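PDB 3NIP: 3-guanidinopropionase from Pseudomonas aeruginosa, which hydrolyses 3-guanidinopropanoate to beta-alanine and urea with two manganese ions per subunit, and assembles as a homohexamer. Local coordinates for the hexane-1,6-diamine site. Coordinates in Å, arbitrary orientation; residue numbers count along the deposited sequence, not the author numbering. Chains: chain A/B, 3-guanidinopropionase.

The hexane-1,6-diamine site. Residues chain A 189-190, 212, 255-257; chain B 68, 73, 266, 270, 297, 301. With 16D (hexane-1,6-diamine), chain C.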
ATOM      1  N   ARG A 189     -22.336  -5.947 -16.942  1.00 18.62           N
ATOM      2  CA  ARG A 189     -21.646  -7.230 -16.859  1.00 19.49           C
ATOM      3  C   ARG A 189     -21.618  -7.741 -15.426  1.00 20.75           C
ATOM      4  O   ARG A 189     -21.780  -6.968 -14.476  1.00 20.41           O
ATOM      5  CB  ARG A 189     -20.210  -7.102 -17.381  1.00 19.15           C
ATOM      6  CG  ARG A 189     -19.313  -6.184 -16.531  1.00 18.53           C
ATOM      7  CD  ARG A 189     -17.928  -6.001 -17.135  1.00 17.32           C
ATOM      8  NE  ARG A 189     -17.006  -5.270 -16.261  1.00 15.97           N
ATOM      9  CZ  ARG A 189     -16.936  -3.945 -16.186  1.00 13.97           C
ATOM     10  NH1 ARG A 189     -17.725  -3.186 -16.919  1.00 13.97           N
ATOM     11  NH2 ARG A 189     -16.068  -3.375 -15.381  1.00 14.35           N
ATOM     12  N   GLY A 190     -21.407  -9.050 -15.282  1.00 22.25           N
ATOM     13  CA  GLY A 190     -21.215  -9.675 -13.984  1.00 23.66           C
ATOM     14  C   GLY A 190     -22.351 -10.593 -13.618  1.00 25.35           C
ATOM     15  O   GLY A 190     -23.462 -10.442 -14.131  1.00 25.58           O
ATOM     16  N   GLU A 212     -20.604  -7.599 -23.474  1.00 23.53           N
ATOM     17  CA  GLU A 212     -20.460  -8.489 -24.631  1.00 24.11           C
ATOM     18  C   GLU A 212     -20.931  -7.872 -25.959  1.00 24.64           C
ATOM     19  O   GLU A 212     -20.265  -8.027 -26.988  1.00 25.31           O
ATOM     20  CB  GLU A 212     -21.179  -9.811 -24.369  1.00 23.85           C
ATOM     21  CG  GLU A 212     -20.637 -10.598 -23.183  1.00 23.64           C
ATOM     22  CD  GLU A 212     -21.021 -10.009 -21.818  1.00 26.25           C
ATOM     23  OE1 GLU A 212     -22.092  -9.368 -21.708  1.00 24.96           O
ATOM     24  OE2 GLU A 212     -20.249 -10.209 -20.844  1.00 25.26           O
ATOM     25  N   PRO A 255     -16.746  -3.754  -8.072  1.00 18.83           N
ATOM     26  CA  PRO A 255     -16.012  -4.068  -9.285  1.00 18.56           C
ATOM     27  C   PRO A 255     -16.541  -5.322  -9.981  1.00 18.81           C
ATOM     28  O   PRO A 255     -17.050  -6.238  -9.323  1.00 19.30           O
ATOM     29  CB  PRO A 255     -14.599  -4.318  -8.773  1.00 18.68           C
ATOM     30  CG  PRO A 255     -14.810  -4.840  -7.370  1.00 18.80           C
ATOM     31  CD  PRO A 255     -15.963  -4.049  -6.858  1.00 19.02           C
ATOM     32  N   GLU A 256     -16.440  -5.340 -11.306  1.00 18.14           N
ATOM     33  CA  GLU A 256     -16.723  -6.520 -12.088  1.00 17.83           C
ATOM     34  C   GLU A 256     -15.603  -6.552 -13.095  1.00 17.68           C
ATOM     35  O   GLU A 256     -15.422  -5.579 -13.844  1.00 17.80           O
ATOM     36  CB  GLU A 256     -18.073  -6.421 -12.824  1.00 17.91           C
ATOM     37  CG  GLU A 256     -19.273  -6.010 -11.965  1.00 19.10           C
ATOM     38  CD  GLU A 256     -19.733  -7.077 -10.974  1.00 19.80           C
ATOM     39  OE1 GLU A 256     -19.340  -8.259 -11.092  1.00 20.52           O
ATOM     40  OE2 GLU A 256     -20.515  -6.729 -10.071  1.00 21.26           O
ATOM     41  N   ILE A 257     -14.844  -7.645 -13.124  1.00 16.89           N
ATOM     42  CA  ILE A 257     -13.698  -7.735 -14.039  1.00 16.53           C
ATOM     43  C   ILE A 257     -14.124  -7.765 -15.513  1.00 17.23           C
ATOM     44  O   ILE A 257     -15.322  -7.824 -15.828  1.00 17.43           O
ATOM     45  CB  ILE A 257     -12.767  -8.934 -13.712  1.00 16.58           C
ATOM     46  CG1 ILE A 257     -13.433 -10.276 -14.065  1.00 15.43           C
ATOM     47  CG2 ILE A 257     -12.254  -8.862 -12.258  1.00 14.09           C
ATOM     48  CD1 ILE A 257     -12.489 -11.456 -14.038  1.00 16.78           C
TER
ATOM     49  N   MET B  68     -19.396 -12.613  -5.649  1.00 23.50           N
ATOM     50  CA  MET B  68     -20.042 -13.368  -6.711  1.00 24.37           C
ATOM     51  C   MET B  68     -21.528 -13.489  -6.446  1.00 24.66           C
ATOM     52  O   MET B  68     -21.964 -13.510  -5.286  1.00 24.66           O
ATOM     53  CB  MET B  68     -19.433 -14.767  -6.845  1.00 24.70           C
ATOM     54  CG  MET B  68     -17.936 -14.793  -7.190  1.00 26.01           C
ATOM     55  SD  MET B  68     -17.613 -14.046  -8.787  1.00 30.64           S
ATOM     56  CE  MET B  68     -16.859 -12.499  -8.279  1.00 27.29           C
ATOM     57  N   HIS B  73     -24.621 -13.999 -16.298  1.00 24.47           N
ATOM     58  CA  HIS B  73     -25.476 -13.038 -16.989  1.00 24.55           C
ATOM     59  C   HIS B  73     -25.541 -13.292 -18.494  1.00 24.97           C
ATOM     60  O   HIS B  73     -26.506 -12.878 -19.154  1.00 25.04           O
ATOM     61  CB  HIS B  73     -25.042 -11.600 -16.685  1.00 24.25           C
ATOM     62  CG  HIS B  73     -23.748 -11.211 -17.333  1.00 24.83           C
ATOM     63  ND1 HIS B  73     -23.693 -10.511 -18.521  1.00 25.03           N
ATOM     64  CD2 HIS B  73     -22.463 -11.439 -16.969  1.00 23.85           C
ATOM     65  CE1 HIS B  73     -22.428 -10.316 -18.854  1.00 24.81           C
ATOM     66  NE2 HIS B  73     -21.662 -10.875 -17.933  1.00 23.90           N
ATOM     67  N   GLN B 266     -12.172 -14.315 -19.940  1.00 20.07           N
ATOM     68  CA  GLN B 266     -13.590 -14.631 -19.792  1.00 20.43           C
ATOM     69  C   GLN B 266     -14.152 -15.114 -21.117  1.00 20.85           C
ATOM     70  O   GLN B 266     -14.796 -16.167 -21.169  1.00 21.13           O
ATOM     71  CB  GLN B 266     -14.391 -13.430 -19.260  1.00 20.16           C
ATOM     72  CG  GLN B 266     -14.252 -13.222 -17.774  1.00 20.04           C
ATOM     73  CD  GLN B 266     -14.996 -12.010 -17.279  1.00 20.10           C
ATOM     74  OE1 GLN B 266     -14.794 -10.894 -17.774  1.00 21.73           O
ATOM     75  NE2 GLN B 266     -15.852 -12.211 -16.286  1.00 18.19           N
ATOM     76  N   ARG B 270     -15.538 -18.928 -21.330  1.00 22.57           N
ATOM     77  CA  ARG B 270     -16.943 -19.057 -21.759  1.00 22.88           C
ATOM     78  C   ARG B 270     -17.110 -19.902 -23.031  1.00 23.61           C
ATOM     79  O   ARG B 270     -18.128 -20.590 -23.193  1.00 23.81           O
ATOM     80  CB  ARG B 270     -17.591 -17.696 -21.949  1.00 22.17           C
ATOM     81  CG  ARG B 270     -17.758 -16.960 -20.651  1.00 22.04           C
ATOM     82  CD  ARG B 270     -18.186 -15.530 -20.867  1.00 19.85           C
ATOM     83  NE  ARG B 270     -18.187 -14.838 -19.586  1.00 19.32           N
ATOM     84  CZ  ARG B 270     -18.471 -13.553 -19.415  1.00 18.69           C
ATOM     85  NH1 ARG B 270     -18.794 -12.769 -20.452  1.00 18.48           N
ATOM     86  NH2 ARG B 270     -18.416 -13.049 -18.200  1.00 18.68           N
ATOM     87  N   LEU B 297      -9.831 -11.405  -6.535  1.00 15.08           N
ATOM     88  CA  LEU B 297     -11.121 -11.205  -7.184  1.00 14.98           C
ATOM     89  C   LEU B 297     -11.163 -11.818  -8.582  1.00 15.37           C
ATOM     90  O   LEU B 297     -12.154 -12.462  -8.965  1.00 16.24           O
ATOM     91  CB  LEU B 297     -11.505  -9.720  -7.235  1.00 14.71           C
ATOM     92  CG  LEU B 297     -12.842  -9.442  -7.942  1.00 14.48           C
ATOM     93  CD1 LEU B 297     -14.020 -10.152  -7.261  1.00 12.31           C
ATOM     94  CD2 LEU B 297     -13.109  -7.949  -8.073  1.00 15.52           C
ATOM     95  N   THR B 301     -13.691 -14.714  -9.701  1.00 15.81           N
ATOM     96  CA  THR B 301     -14.526 -14.668 -10.909  1.00 16.37           C
ATOM     97  C   THR B 301     -14.221 -15.810 -11.898  1.00 16.69           C
ATOM     98  O   THR B 301     -15.138 -16.498 -12.378  1.00 15.93           O
ATOM     99  CB  THR B 301     -14.383 -13.343 -11.648  1.00 16.31           C
ATOM    100  OG1 THR B 301     -14.408 -12.265 -10.696  1.00 18.05           O
ATOM    101  CG2 THR B 301     -15.504 -13.186 -12.670  1.00 14.99           C
TER
HETATM  102  N1  16D C 327     -18.790 -10.228 -18.146  1.00 23.34           N
HETATM  103  C1  16D C 327     -17.819  -9.777 -17.171  1.00 28.10           C
HETATM  104  C2  16D C 327     -18.353 -10.017 -15.766  1.00 27.83           C
HETATM  105  C3  16D C 327     -17.374  -9.715 -14.637  1.00 27.73           C
HETATM  106  C4  16D C 327     -17.914 -10.451 -13.400  1.00 29.75           C
HETATM  107  C5  16D C 327     -17.564  -9.839 -12.057  1.00 28.70           C
HETATM  108  C6  16D C 327     -16.109 -10.119 -11.668  1.00 29.49           C
HETATM  109  N2  16D C 327     -15.793  -9.584 -10.364  1.00 30.33           N
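Hexane-1,6-diamine lies in a cleft between subunits A and B of the homohexamer, with 295 of its 304 Å² hidden by protein. None of the residues lining the cleft here is a manganese ligand; the diamine may be an additive, and the structure alone shows no physiological role for it here. Polar contacts concentrate at the N1 amine. It donates to B:His73 NE2 at 3.0 Å, lying just 9° out of the ring plane, so the imidazole is met at its edge. With B:His73 CG in the crowded position between backbone N and carbonyl carbon (chi1 71°), the ring is turned so that NE2 points at N1. A second hydrogen bond runs from N1 to the carboxylate oxygen A:Glu212 OE2, 3.1 Å away. That oxygen also receives B:Arg270 NH1 in a salt bridge, entering from above the carboxylate plane. The extended B:Arg270 chain brings NH2 to 2.8 Å from N1, in the guanidinium plane; this may be a hydrogen bond if N1 is neutral and accepts, whereas a charged N1 would set two cations together, and protonation is not seen. The methylene chain is tightly packed from both subunits: A:Glu256 CA is 3.4 Å from C5, and the methyl B:Thr301 CG2 is 3.3 Å from C6. A:Arg189 supports the A wall from behind, NE and NH2 both gripping the carbonyl A:Glu256 O. The N2 end is more loosely held, although it too is buried. Its surroundings are largely apolar, with B:Leu297 CD1 at 3.6 Å from N2 and the B:Met68 methyl nearby. A polar partner is B:Thr301 OG1, at 3.0 Å from N2, a hydrogen bond in which the hydroxyl probably accepts. The hydroxyl proton is already engaged: with chi1 at -44°, B:Thr301 OG1 donates to the helix carbonyl B:Leu297 O at 2.8 Å.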